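Local coordinates for uncharacterized protein (Pseudomonas aeruginosa, PDB 4O5P) that probably hydrolyses membrane phospholipids as a type VI secretion effector of the Tle1 family, at residues V599-L605 and A714-V720; D754-I759 and Q807-Q812; I65-F71 and A228-Y234; I111-Y115 and D155-T160. The contacts are given in a common frame with arbitrary orientation. Numbering follows the deposited sequence.

Interaction 1: V599-L605 and A714-V720; sequences VGGVIDL and ASVGLSV
Seven backbone hydrogen bonds tie V599-L605 to A714-V720 as antiparallel neighbours (strand axes 4.6 Å apart, 161° between directions). Three hydrogen-bonded pairs each exchange two bonds: V599 N to V720 O 2.9 Å and V720 N to V599 O 2.8 Å; G601 N to L718 O 3.0 Å and L718 N to G601 O 2.8 Å; I603 N to V716 O and V716 N to I603 O, both 2.9 Å. At the end of the ladder, L605 N adds a bond to A714 O (2.8 Å). The non-hydrogen-bonded pairs G600-S719, V602-G717 and D604-S715 bring CA atoms within 4.3-4.5 Å. A water bridges D604 OD1 (2.6 Å) and S715 OG (2.8 Å), while the same D604 oxygen accepts the amide of L606.

The face of V599, I603, V716, L718 and V720 is apolar. I603 CD1 (m, t) meets L718 CD1 (m, t) at 3.7 Å, V599 CG2 lies 3.8 Å from V720 CB, and L605 CD1 reaches V716 CG2 at 3.6 Å. This face rests on L700 and V706 of the adjacent antiparallel sheet. P755 touches V602 and S715 on the other face, and strand 715-723 is central in its three-stranded sheet, between strands 596-604 and 749-753.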
loop_
_atom_site.group_PDB
_atom_site.type_symbol
_atom_site.label_atom_id
_atom_site.label_comp_id
_atom_site.label_asym_id
_atom_site.label_seq_id
_atom_site.Cartn_x
_atom_site.Cartn_y
_atom_site.Cartn_z
ATOM N N VAL A 599 17.304 11.802 19.531
ATOM C CA VAL A 599 17.113 11.458 18.131
ATOM C C VAL A 599 16.546 12.686 17.434
ATOM O O VAL A 599 15.833 13.462 18.051
ATOM C CB VAL A 599 16.190 10.227 17.972
ATOM C CG1 VAL A 599 16.770 9.046 18.725
ATOM C CG2 VAL A 599 14.788 10.527 18.488
ATOM N N GLY A 600 16.875 12.882 16.164
ATOM C CA GLY A 600 16.417 14.074 15.469
ATOM C C GLY A 600 15.820 13.744 14.121
ATOM O O GLY A 600 16.042 12.652 13.605
ATOM N N GLY A 601 15.074 14.690 13.556
ATOM C CA GLY A 601 14.482 14.486 12.250
ATOM C C GLY A 601 13.704 15.697 11.769
ATOM O O GLY A 601 13.246 16.508 12.566
ATOM N N VAL A 602 13.565 15.830 10.460
ATOM C CA VAL A 602 12.748 16.899 9.907
ATOM C C VAL A 602 11.439 16.281 9.476
ATOM O O VAL A 602 11.436 15.296 8.735
ATOM C CB VAL A 602 13.441 17.579 8.698
ATOM C CG1 VAL A 602 12.560 18.669 8.125
ATOM C CG2 VAL A 602 14.785 18.164 9.108
ATOM N N ILE A 603 10.324 16.839 9.949
ATOM C CA ILE A 603 9.007 16.384 9.503
ATOM C C ILE A 603 8.453 17.329 8.440
ATOM O O ILE A 603 8.355 18.547 8.666
ATOM C CB ILE A 603 7.997 16.240 10.659
ATOM C CG1 ILE A 603 8.439 15.124 11.615
ATOM C CG2 ILE A 603 6.610 15.919 10.108
ATOM C CD1 ILE A 603 7.702 15.125 12.938
ATOM N N ASP A 604 8.122 16.763 7.278
ATOM C CA ASP A 604 7.612 17.559 6.165
ATOM C C ASP A 604 6.094 17.488 6.166
ATOM O O ASP A 604 5.506 16.525 5.676
ATOM C CB ASP A 604 8.191 17.060 4.845
ATOM C CG ASP A 604 7.628 17.789 3.644
ATOM O OD1 ASP A 604 6.973 18.840 3.814
ATOM O OD2 ASP A 604 7.852 17.308 2.516
ATOM N N LEU A 605 5.466 18.517 6.725
ATOM C CA LEU A 605 4.021 18.514 6.906
ATOM C C LEU A 605 3.242 18.683 5.600
ATOM O O LEU A 605 2.011 18.645 5.607
ATOM C CB LEU A 605 3.625 19.557 7.952
ATOM C CG LEU A 605 4.281 19.103 9.264
ATOM C CD1 LEU A 605 5.238 20.132 9.854
ATOM C CD2 LEU A 605 3.242 18.631 10.280
ATOM N N ALA A 714 5.605 24.600 7.048
ATOM C CA ALA A 714 5.601 23.537 6.037
ATOM C C ALA A 714 6.504 22.379 6.443
ATOM O O ALA A 714 6.175 21.215 6.194
ATOM C CB ALA A 714 6.006 24.083 4.656
ATOM N N SER A 715 7.628 22.712 7.083
ATOM C CA SER A 715 8.614 21.721 7.529
ATOM C C SER A 715 9.124 22.093 8.908
ATOM O O SER A 715 9.437 23.259 9.167
ATOM C CB SER A 715 9.810 21.658 6.572
ATOM O OG SER A 715 9.700 20.557 5.689
ATOM N N VAL A 716 9.228 21.098 9.782
ATOM C CA VAL A 716 9.639 21.333 11.156
ATOM C C VAL A 716 10.768 20.399 11.605
ATOM O O VAL A 716 10.613 19.169 11.611
ATOM C CB VAL A 716 8.446 21.158 12.125
ATOM C CG1 VAL A 716 8.924 21.193 13.574
ATOM C CG2 VAL A 716 7.404 22.227 11.887
ATOM N N GLY A 717 11.895 20.983 11.997
ATOM C CA GLY A 717 12.974 20.223 12.607
ATOM C C GLY A 717 12.656 19.851 14.049
ATOM O O GLY A 717 12.093 20.647 14.803
ATOM N N LEU A 718 13.007 18.629 14.429
ATOM C CA LEU A 718 12.762 18.134 15.773
ATOM C C LEU A 718 14.009 17.516 16.357
ATOM O O LEU A 718 14.743 16.788 15.673
ATOM C CB LEU A 718 11.664 17.069 15.791
ATOM C CG LEU A 718 10.213 17.525 15.642
ATOM C CD1 LEU A 718 9.235 16.398 16.004
ATOM C CD2 LEU A 718 9.975 18.737 16.510
ATOM N N SER A 719 14.231 17.824 17.629
ATOM C CA SER A 719 15.141 17.064 18.477
ATOM C C SER A 719 14.329 16.455 19.624
ATOM O O SER A 719 13.661 17.176 20.370
ATOM C CB SER A 719 16.255 17.962 19.031
ATOM O OG SER A 719 17.044 17.240 19.965
ATOM N N VAL A 720 14.378 15.134 19.750
ATOM C CA VAL A 720 13.569 14.391 20.719
ATOM C C VAL A 720 14.464 13.687 21.731
ATOM O O VAL A 720 15.336 12.908 21.351
ATOM C CB VAL A 720 12.709 13.304 20.035
ATOM C CG1 VAL A 720 11.926 12.540 21.068
ATOM C CG2 VAL A 720 11.768 13.916 18.998
HETATM O O HOH W 1 8.029 21.183 3.469
#

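Interaction 2: D754-I759 and Q807-Q812; sequences DPLTGI and QVLLAQ
A tight turn following strand 749-753 packs against one side of helix 803-814, the last helix of the modelled chain. D754-I759 folds back on itself through backbone hydrogen bonds from G758 N to D754 O (2.8 Å) and from D754 N to I759 O (2.9 Å). The D754 side chain (chi1 t) also forms an Asx turn through a weak hydrogen bond, L756 N to OD1 at 3.3 Å. P755 and L756 have helix-like backbone angles, and G758 (phi 86°, psi -5°) makes the left-handed step that brings the chain back to an extended I759. Q807-Q812 is regular helix, with A811 N bonded to Q807 O (3.0 Å) and Q812 N to V808 O (2.9 Å).

Between the segments the joint is made by packing, without hydrogen bonds. T757 and V808 have CA atoms 6.2 Å apart, L756 and A811 6.8 Å. The apolar contacts run along the helix: V808 (chi1 t) places CG2 3.7 Å from I759 CB and 3.6 Å from T757 CG2, and one turn on A811 CB lies 4.2 Å from L756 CB. L795 of helix 795-798 also packs on V808.

Two glutamines flank this patch with mixed contacts. Q807 OE1 sits 3.7 Å from I759 CD1. Q812, folded over by its m, m rotamer, brings NE2 to 3.2 Å from L756 CD1 and 3.5 Å from D754 OD1.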
loop_
_atom_site.group_PDB
_atom_site.type_symbol
_atom_site.label_atom_id
_atom_site.label_comp_id
_atom_site.label_asym_id
_atom_site.label_seq_id
_atom_site.Cartn_x
_atom_site.Cartn_y
_atom_site.Cartn_z
ATOM N N ASP A 754 13.073 25.765 12.927
ATOM C CA ASP A 754 12.927 25.929 11.491
ATOM C C ASP A 754 14.155 25.321 10.804
ATOM O O ASP A 754 15.289 25.666 11.148
ATOM C CB ASP A 754 12.816 27.425 11.174
ATOM C CG ASP A 754 12.836 27.717 9.700
ATOM O OD1 ASP A 754 12.383 26.861 8.919
ATOM O OD2 ASP A 754 13.289 28.821 9.309
ATOM N N PRO A 755 13.942 24.405 9.840
ATOM C CA PRO A 755 15.067 23.764 9.142
ATOM C C PRO A 755 15.878 24.752 8.293
ATOM O O PRO A 755 17.089 24.590 8.138
ATOM C CB PRO A 755 14.373 22.757 8.219
ATOM C CG PRO A 755 13.056 22.498 8.837
ATOM C CD PRO A 755 12.648 23.797 9.472
ATOM N N LEU A 756 15.210 25.754 7.732
ATOM C CA LEU A 756 15.880 26.704 6.846
ATOM C C LEU A 756 16.861 27.625 7.569
ATOM O O LEU A 756 17.950 27.891 7.064
ATOM C CB LEU A 756 14.861 27.540 6.072
ATOM C CG LEU A 756 13.868 26.752 5.213
ATOM C CD1 LEU A 756 13.166 27.686 4.244
ATOM C CD2 LEU A 756 14.579 25.644 4.468
ATOM N N THR A 757 16.469 28.118 8.737
ATOM C CA THR A 757 17.271 29.103 9.448
ATOM C C THR A 757 17.930 28.549 10.711
ATOM O O THR A 757 18.891 29.130 11.212
ATOM C CB THR A 757 16.411 30.290 9.849
ATOM O OG1 THR A 757 17.234 31.331 10.382
ATOM C CG2 THR A 757 15.458 29.862 10.891
ATOM N N GLY A 758 17.416 27.435 11.230
ATOM C CA GLY A 758 17.939 26.876 12.464
ATOM C C GLY A 758 17.329 27.471 13.727
ATOM O O GLY A 758 17.617 27.013 14.834
ATOM N N ILE A 759 16.478 28.483 13.564
ATOM C CA ILE A 759 15.892 29.214 14.695
ATOM C C ILE A 759 14.895 28.363 15.489
ATOM O O ILE A 759 14.133 27.585 14.915
ATOM C CB ILE A 759 15.247 30.550 14.219
ATOM C CG1 ILE A 759 16.334 31.522 13.743
ATOM C CG2 ILE A 759 14.449 31.213 15.316
ATOM C CD1 ILE A 759 15.795 32.722 12.951
ATOM N N GLN A 807 12.631 36.419 10.931
ATOM C CA GLN A 807 13.630 35.823 10.026
ATOM C C GLN A 807 13.163 34.485 9.443
ATOM O O GLN A 807 13.285 34.242 8.221
ATOM C CB GLN A 807 14.990 35.671 10.700
ATOM C CG GLN A 807 15.956 36.807 10.360
ATOM C CD GLN A 807 17.094 36.895 11.341
ATOM O OE1 GLN A 807 17.149 36.132 12.304
ATOM N NE2 GLN A 807 18.013 37.831 11.110
ATOM N N VAL A 808 12.631 33.623 10.310
ATOM C CA VAL A 808 12.041 32.366 9.825
ATOM C C VAL A 808 11.075 32.629 8.671
ATOM O O VAL A 808 11.151 31.984 7.626
ATOM C CB VAL A 808 11.296 31.617 10.945
ATOM C CG1 VAL A 808 10.544 30.411 10.388
ATOM C CG2 VAL A 808 12.271 31.194 12.041
ATOM N N LEU A 809 10.198 33.609 8.871
ATOM C CA LEU A 809 9.159 33.985 7.922
ATOM C C LEU A 809 9.713 34.525 6.617
ATOM O O LEU A 809 9.182 34.232 5.555
ATOM C CB LEU A 809 8.207 35.009 8.551
ATOM C CG LEU A 809 7.232 35.704 7.594
ATOM C CD1 LEU A 809 6.237 34.719 7.002
ATOM C CD2 LEU A 809 6.513 36.840 8.304
ATOM N N LEU A 810 10.766 35.329 6.694
ATOM C CA LEU A 810 11.434 35.794 5.485
ATOM C C LEU A 810 11.930 34.597 4.655
ATOM O O LEU A 810 11.681 34.512 3.431
ATOM C CB LEU A 810 12.598 36.716 5.863
ATOM C CG LEU A 810 13.497 37.145 4.714
ATOM C CD1 LEU A 810 12.669 37.901 3.697
ATOM C CD2 LEU A 810 14.645 37.996 5.231
ATOM N N ALA A 811 12.595 33.655 5.327
ATOM C CA ALA A 811 13.097 32.459 4.632
ATOM C C ALA A 811 11.972 31.629 4.005
ATOM O O ALA A 811 12.026 31.272 2.819
ATOM C CB ALA A 811 13.925 31.597 5.575
ATOM N N GLN A 812 10.967 31.312 4.815
ATOM C CA GLN A 812 9.798 30.564 4.362
ATOM C C GLN A 812 9.089 31.243 3.189
ATOM O O GLN A 812 8.696 30.582 2.224
ATOM C CB GLN A 812 8.821 30.383 5.525
ATOM C CG GLN A 812 9.253 29.372 6.570
ATOM C CD GLN A 812 9.287 27.952 6.023
ATOM O OE1 GLN A 812 8.258 27.394 5.622
ATOM N NE2 GLN A 812 10.472 27.362 6.002
#

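Interaction 3: I65-F71 and A228-Y234; sequences IHITLGF and AMRLYIY
I65-F71 and A228-Y234 run side by side as extended, parallel strands, their axes 4.7 Å apart and 19° out of line. I65 pairs with M229, H66 with R230 and so on to G70 with Y234, at CA-CA distances of 4.6-5.0 Å. The odd-numbered residues of I65-F71 supply the hydrogen bonds: I65 N to A228 O (2.9 Å), R230 N to I65 O (3.0 Å), I67 N to R230 O (3.0 Å), Y232 N to I67 O (2.8 Å), L69 N to Y232 O (2.9 Å), Y234 N to L69 O (2.9 Å) and F71 N to Y234 O (2.8 Å).

On one face aliphatic groups interlock. I67 CD1 meets CE of selenomethionine M229 at 3.6 Å, I67 CB meets L231 CD2 at 3.6 Å, and L69 CB meets I233 CD1 at 3.6 Å; helices 139-162 and 238-254 pack over them. The other face is more polar. H66 ND1 and Y232 OH share a hydrogen bond of 2.8 Å, their rings meeting rim to rim, and a water joins T68 OG1 (3.2 Å) to Y234 OH (2.6 Å). R230 turns its end away to D37 and S273.

Buried parallel pairing flanked by helices is characteristic of alpha/beta folds and here consistent with the central sheet of an alpha/beta hydrolase, as the family suggests; strand 225-236 carries G235 near its end and runs on to S237 and G239, consistent with a GxSxG nucleophile elbow.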
loop_
_atom_site.group_PDB
_atom_site.type_symbol
_atom_site.label_atom_id
_atom_site.label_comp_id
_atom_site.label_asym_id
_atom_site.label_seq_id
_atom_site.Cartn_x
_atom_site.Cartn_y
_atom_site.Cartn_z
ATOM N N ILE A 65 -23.283 -3.908 -16.008
ATOM C CA ILE A 65 -21.948 -3.408 -16.307
ATOM C C ILE A 65 -21.001 -3.977 -15.261
ATOM O O ILE A 65 -21.196 -3.756 -14.063
ATOM C CB ILE A 65 -21.908 -1.863 -16.312
ATOM C CG1 ILE A 65 -23.022 -1.335 -17.214
ATOM C CG2 ILE A 65 -20.537 -1.348 -16.781
ATOM C CD1 ILE A 65 -23.074 0.151 -17.300
ATOM N N HIS A 66 -20.005 -4.735 -15.709
ATOM C CA HIS A 66 -19.087 -5.392 -14.783
ATOM C C HIS A 66 -17.740 -4.701 -14.904
ATOM O O HIS A 66 -17.189 -4.591 -16.005
ATOM C CB HIS A 66 -18.957 -6.891 -15.099
ATOM C CG HIS A 66 -20.204 -7.688 -14.839
ATOM N ND1 HIS A 66 -20.476 -8.278 -13.619
ATOM C CD2 HIS A 66 -21.233 -8.023 -15.655
ATOM C CE1 HIS A 66 -21.622 -8.928 -13.692
ATOM N NE2 HIS A 66 -22.099 -8.796 -14.918
ATOM N N ILE A 67 -17.219 -4.218 -13.774
ATOM C CA ILE A 67 -16.026 -3.379 -13.799
ATOM C C ILE A 67 -14.962 -3.880 -12.835
ATOM O O ILE A 67 -15.199 -3.967 -11.635
ATOM C CB ILE A 67 -16.345 -1.937 -13.394
ATOM C CG1 ILE A 67 -17.418 -1.329 -14.307
ATOM C CG2 ILE A 67 -15.079 -1.086 -13.393
ATOM C CD1 ILE A 67 -18.071 -0.082 -13.721
ATOM N N THR A 68 -13.784 -4.191 -13.365
ATOM C CA THR A 68 -12.620 -4.483 -12.528
ATOM C C THR A 68 -11.708 -3.252 -12.436
ATOM O O THR A 68 -11.381 -2.639 -13.463
ATOM C CB THR A 68 -11.819 -5.662 -13.095
ATOM O OG1 THR A 68 -12.670 -6.812 -13.230
ATOM C CG2 THR A 68 -10.652 -6.005 -12.182
ATOM N N LEU A 69 -11.291 -2.908 -11.212
ATOM C CA LEU A 69 -10.366 -1.808 -10.932
ATOM C C LEU A 69 -9.197 -2.318 -10.069
ATOM O O LEU A 69 -9.414 -2.871 -9.003
ATOM C CB LEU A 69 -11.111 -0.699 -10.183
ATOM C CG LEU A 69 -10.401 0.601 -9.824
ATOM C CD1 LEU A 69 -9.728 1.169 -11.046
ATOM C CD2 LEU A 69 -11.389 1.629 -9.265
ATOM N N GLY A 70 -7.967 -2.149 -10.538
ATOM C CA GLY A 70 -6.800 -2.593 -9.792
ATOM C C GLY A 70 -5.909 -1.418 -9.435
ATOM O O GLY A 70 -5.452 -0.695 -10.325
ATOM N N PHE A 71 -5.682 -1.220 -8.133
ATOM C CA PHE A 71 -4.766 -0.207 -7.631
ATOM C C PHE A 71 -3.469 -0.895 -7.195
ATOM O O PHE A 71 -3.437 -1.638 -6.182
ATOM C CB PHE A 71 -5.356 0.501 -6.412
ATOM C CG PHE A 71 -6.649 1.230 -6.670
ATOM C CD1 PHE A 71 -6.640 2.532 -7.139
ATOM C CD2 PHE A 71 -7.870 0.635 -6.376
ATOM C CE1 PHE A 71 -7.818 3.224 -7.348
ATOM C CE2 PHE A 71 -9.058 1.322 -6.570
ATOM C CZ PHE A 71 -9.030 2.621 -7.058
ATOM N N ALA A 228 -27.383 -2.724 -13.851
ATOM C CA ALA A 228 -26.651 -2.497 -12.608
ATOM C C ALA A 228 -25.181 -2.289 -12.864
ATOM O O ALA A 228 -24.694 -2.441 -13.993
ATOM C CB ALA A 228 -26.835 -3.680 -11.636
HETATM N N MSE A 229 -24.484 -1.958 -11.785
HETATM C CA MSE A 229 -23.046 -1.834 -11.809
HETATM C C MSE A 229 -22.447 -2.673 -10.709
HETATM O O MSE A 229 -22.765 -2.492 -9.540
HETATM C CB MSE A 229 -22.648 -0.380 -11.651
HETATM C CG MSE A 229 -22.947 0.360 -12.921
HETATM SE SE MSE A 229 -22.323 2.127 -13.066
HETATM C CE MSE A 229 -20.552 2.024 -12.174
ATOM N N ARG A 230 -21.570 -3.587 -11.110
ATOM C CA ARG A 230 -21.004 -4.582 -10.216
ATOM C C ARG A 230 -19.490 -4.461 -10.280
ATOM O O ARG A 230 -18.908 -4.544 -11.368
ATOM C CB ARG A 230 -21.447 -5.968 -10.666
ATOM C CG ARG A 230 -22.955 -6.105 -10.823
ATOM C CD ARG A 230 -23.642 -5.896 -9.500
ATOM N NE ARG A 230 -25.103 -5.967 -9.584
ATOM C CZ ARG A 230 -25.915 -5.526 -8.627
ATOM N NH1 ARG A 230 -25.411 -4.990 -7.518
ATOM N NH2 ARG A 230 -27.228 -5.624 -8.770
ATOM N N LEU A 231 -18.857 -4.255 -9.121
ATOM C CA LEU A 231 -17.433 -3.901 -9.076
ATOM C C LEU A 231 -16.567 -5.021 -8.496
ATOM O O LEU A 231 -16.946 -5.670 -7.533
ATOM C CB LEU A 231 -17.204 -2.632 -8.249
ATOM C CG LEU A 231 -17.813 -1.308 -8.723
ATOM C CD1 LEU A 231 -17.147 -0.139 -8.056
ATOM C CD2 LEU A 231 -17.708 -1.170 -10.204
ATOM N N TYR A 232 -15.407 -5.230 -9.107
ATOM C CA TYR A 232 -14.397 -6.167 -8.634
ATOM C C TYR A 232 -13.128 -5.333 -8.516
ATOM O O TYR A 232 -12.672 -4.739 -9.502
ATOM C CB TYR A 232 -14.249 -7.330 -9.624
ATOM C CG TYR A 232 -15.610 -7.835 -10.053
ATOM C CD1 TYR A 232 -16.300 -7.217 -11.094
ATOM C CD2 TYR A 232 -16.231 -8.879 -9.381
ATOM C CE1 TYR A 232 -17.554 -7.640 -11.468
ATOM C CE2 TYR A 232 -17.499 -9.308 -9.754
ATOM C CZ TYR A 232 -18.145 -8.687 -10.798
ATOM O OH TYR A 232 -19.402 -9.100 -11.181
ATOM N N ILE A 233 -12.591 -5.248 -7.298
ATOM C CA ILE A 233 -11.547 -4.268 -6.974
ATOM C C ILE A 233 -10.358 -4.986 -6.340
ATOM O O ILE A 233 -10.541 -5.721 -5.375
ATOM C CB ILE A 233 -12.059 -3.222 -5.938
ATOM C CG1 ILE A 233 -13.418 -2.619 -6.347
ATOM C CG2 ILE A 233 -11.021 -2.128 -5.704
ATOM C CD1 ILE A 233 -13.361 -1.622 -7.472
ATOM N N TYR A 234 -9.152 -4.782 -6.869
ATOM C CA TYR A 234 -7.960 -5.426 -6.322
ATOM C C TYR A 234 -6.983 -4.323 -5.909
ATOM O O TYR A 234 -6.819 -3.348 -6.639
ATOM C CB TYR A 234 -7.295 -6.351 -7.366
ATOM C CG TYR A 234 -8.240 -7.337 -8.042
ATOM C CD1 TYR A 234 -8.890 -8.324 -7.313
ATOM C CD2 TYR A 234 -8.468 -7.278 -9.413
ATOM C CE1 TYR A 234 -9.754 -9.220 -7.926
ATOM C CE2 TYR A 234 -9.322 -8.172 -10.039
ATOM C CZ TYR A 234 -9.956 -9.139 -9.292
ATOM O OH TYR A 234 -10.813 -10.010 -9.914
HETATM O O HOH W 2 -11.204 -9.568 -12.429
#

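Interaction 4: I111-Y115 and D155-T160; sequences IFKYY and DALFYT
F112, Y114 and A156 make most of this strand-on-helix contact. I111-Y115 is an extended strand, and the segment D155-T160 of helix 139-162 crosses it at 145°, the axes 9.7 Å apart at closest; F112 and A156 have the nearest CA atoms, 6.7 Å. F112 (chi1 m, chi2 83°) lays its ring against the helix so that A156 CB stands over the ring face, 4.0 Å from the centroid and 12° off the normal, a CH-pi contact. The ring edge meets Y159, with F112 CE2 4.0 Å from Y159 CD1, while F112 CE1 is 3.6 Å from T160 OG1.

Strand 111-116 pairs in parallel with strand 62-71 in the main sheet of the probable alpha/beta-hydrolase fold, and helix 139-162 packs on one face of that sheet, with I65 also touching F112 and T160.

Y114, likewise m at chi1, extends from the same side of the strand as F112, and its CE2 lies 4.3 Å from A156 CB. Its hydroxyl donates a hydrogen bond from OH to D155 OD2 (3.1 Å); the other carboxylate oxygen, D155 OD1, accepts from the amide of L166. Within the helix T160 OG1 turns back to donate to A156 O at 2.7 Å.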
loop_
_atom_site.group_PDB
_atom_site.type_symbol
_atom_site.label_atom_id
_atom_site.label_comp_id
_atom_site.label_asym_id
_atom_site.label_seq_id
_atom_site.Cartn_x
_atom_site.Cartn_y
_atom_site.Cartn_z
ATOM N N ILE A 111 -18.318 -5.377 -20.067
ATOM C CA ILE A 111 -17.199 -5.677 -19.191
ATOM C C ILE A 111 -16.047 -4.718 -19.470
ATOM O O ILE A 111 -15.614 -4.580 -20.621
ATOM C CB ILE A 111 -16.737 -7.137 -19.352
ATOM C CG1 ILE A 111 -17.890 -8.089 -19.052
ATOM C CG2 ILE A 111 -15.568 -7.433 -18.415
ATOM C CD1 ILE A 111 -17.524 -9.553 -19.223
ATOM N N PHE A 112 -15.562 -4.066 -18.407
ATOM C CA PHE A 112 -14.495 -3.063 -18.484
ATOM C C PHE A 112 -13.411 -3.401 -17.465
ATOM O O PHE A 112 -13.704 -3.990 -16.423
ATOM C CB PHE A 112 -15.049 -1.681 -18.120
ATOM C CG PHE A 112 -16.075 -1.166 -19.077
ATOM C CD1 PHE A 112 -17.407 -1.548 -18.965
ATOM C CD2 PHE A 112 -15.710 -0.280 -20.084
ATOM C CE1 PHE A 112 -18.359 -1.067 -19.870
ATOM C CE2 PHE A 112 -16.650 0.202 -20.978
ATOM C CZ PHE A 112 -17.972 -0.190 -20.877
ATOM N N LYS A 113 -12.165 -3.031 -17.753
ATOM C CA LYS A 113 -11.106 -3.141 -16.744
ATOM C C LYS A 113 -10.196 -1.914 -16.759
ATOM O O LYS A 113 -9.966 -1.298 -17.816
ATOM C CB LYS A 113 -10.309 -4.452 -16.880
ATOM C CG LYS A 113 -9.246 -4.479 -17.962
ATOM C CD LYS A 113 -8.691 -5.898 -18.101
ATOM C CE LYS A 113 -7.485 -5.961 -19.031
ATOM N NZ LYS A 113 -6.985 -7.370 -19.194
ATOM N N TYR A 114 -9.703 -1.552 -15.574
ATOM C CA TYR A 114 -8.902 -0.356 -15.405
ATOM C C TYR A 114 -7.727 -0.653 -14.485
ATOM O O TYR A 114 -7.874 -1.383 -13.492
ATOM C CB TYR A 114 -9.749 0.767 -14.806
ATOM C CG TYR A 114 -10.924 1.180 -15.669
ATOM C CD1 TYR A 114 -10.761 2.083 -16.708
ATOM C CD2 TYR A 114 -12.199 0.675 -15.430
ATOM C CE1 TYR A 114 -11.838 2.482 -17.496
ATOM C CE2 TYR A 114 -13.277 1.052 -16.211
ATOM C CZ TYR A 114 -13.088 1.958 -17.244
ATOM O OH TYR A 114 -14.159 2.343 -18.015
ATOM N N TYR A 115 -6.567 -0.099 -14.817
ATOM C CA TYR A 115 -5.368 -0.295 -14.005
ATOM C C TYR A 115 -4.856 1.036 -13.511
ATOM O O TYR A 115 -4.728 1.979 -14.283
ATOM C CB TYR A 115 -4.256 -0.981 -14.816
ATOM C CG TYR A 115 -2.917 -0.963 -14.103
ATOM C CD1 TYR A 115 -2.626 -1.884 -13.096
ATOM C CD2 TYR A 115 -1.955 -0.004 -14.412
ATOM C CE1 TYR A 115 -1.407 -1.859 -12.427
ATOM C CE2 TYR A 115 -0.742 0.032 -13.750
ATOM C CZ TYR A 115 -0.475 -0.889 -12.760
ATOM O OH TYR A 115 0.738 -0.863 -12.117
ATOM N N ASP A 155 -16.622 6.844 -16.664
ATOM C CA ASP A 155 -16.169 6.493 -18.009
ATOM C C ASP A 155 -16.833 5.226 -18.535
ATOM O O ASP A 155 -17.272 5.187 -19.676
ATOM C CB ASP A 155 -14.648 6.319 -18.031
ATOM C CG ASP A 155 -14.109 6.044 -19.429
ATOM O OD1 ASP A 155 -14.128 6.970 -20.261
ATOM O OD2 ASP A 155 -13.656 4.909 -19.703
ATOM N N ALA A 156 -16.899 4.195 -17.696
ATOM C CA ALA A 156 -17.539 2.941 -18.076
ATOM C C ALA A 156 -19.006 3.144 -18.449
ATOM O O ALA A 156 -19.463 2.624 -19.473
ATOM C CB ALA A 156 -17.397 1.905 -16.963
ATOM N N LEU A 157 -19.741 3.902 -17.629
ATOM C CA LEU A 157 -21.152 4.162 -17.958
ATOM C C LEU A 157 -21.260 4.990 -19.241
ATOM O O LEU A 157 -22.053 4.681 -20.125
ATOM C CB LEU A 157 -21.864 4.875 -16.800
ATOM C CG LEU A 157 -23.396 4.891 -16.797
ATOM C CD1 LEU A 157 -23.955 3.498 -17.083
ATOM C CD2 LEU A 157 -23.942 5.412 -15.476
ATOM N N PHE A 158 -20.441 6.037 -19.317
ATOM C CA PHE A 158 -20.394 6.961 -20.439
ATOM C C PHE A 158 -20.191 6.205 -21.738
ATOM O O PHE A 158 -20.860 6.483 -22.731
ATOM C CB PHE A 158 -19.236 7.937 -20.221
ATOM C CG PHE A 158 -19.248 9.135 -21.126
ATOM C CD1 PHE A 158 -20.077 10.217 -20.856
ATOM C CD2 PHE A 158 -18.389 9.207 -22.218
ATOM C CE1 PHE A 158 -20.082 11.332 -21.674
ATOM C CE2 PHE A 158 -18.382 10.327 -23.050
ATOM C CZ PHE A 158 -19.231 11.393 -22.774
ATOM N N TYR A 159 -19.277 5.239 -21.736
ATOM C CA TYR A 159 -19.056 4.435 -22.934
ATOM C C TYR A 159 -20.234 3.522 -23.171
ATOM O O TYR A 159 -20.628 3.294 -24.320
ATOM C CB TYR A 159 -17.784 3.592 -22.837
ATOM C CG TYR A 159 -17.439 2.873 -24.134
ATOM C CD1 TYR A 159 -17.972 1.620 -24.430
ATOM C CD2 TYR A 159 -16.585 3.454 -25.059
ATOM C CE1 TYR A 159 -17.658 0.973 -25.612
ATOM C CE2 TYR A 159 -16.266 2.822 -26.235
ATOM C CZ TYR A 159 -16.804 1.583 -26.507
ATOM O OH TYR A 159 -16.481 0.952 -27.683
ATOM N N THR A 160 -20.784 2.983 -22.089
ATOM C CA THR A 160 -21.918 2.082 -22.219
ATOM C C THR A 160 -23.058 2.766 -22.972
ATOM O O THR A 160 -23.627 2.186 -23.894
ATOM C CB THR A 160 -22.398 1.574 -20.859
ATOM O OG1 THR A 160 -21.338 0.836 -20.226
ATOM C CG2 THR A 160 -23.587 0.658 -21.033
#

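Overall arrangement
Interactions 3 and 4 belong to one buried core. Strand 62-71 lies between strands 225-236 and 111-116, so backbone hydrogen bonds such as T68 O to Y114 N (2.9 Å) connect the two contacts, and I65 reaches the helix of interaction 4. Interactions 1 and 2 lie in the C-terminal part of the chain and touch where P755 packs on V602 and S715; interactions 1 and 3 are on opposite sides of the chain's centre, their own centres about 41 Å apart. The sheet contacts rely on backbone hydrogen bonds, parallel in 3 and antiparallel in the partly buried 1; interaction 4 combines aromatic packing with one side-chain bond, and the more peripheral interaction 2 depends on packing.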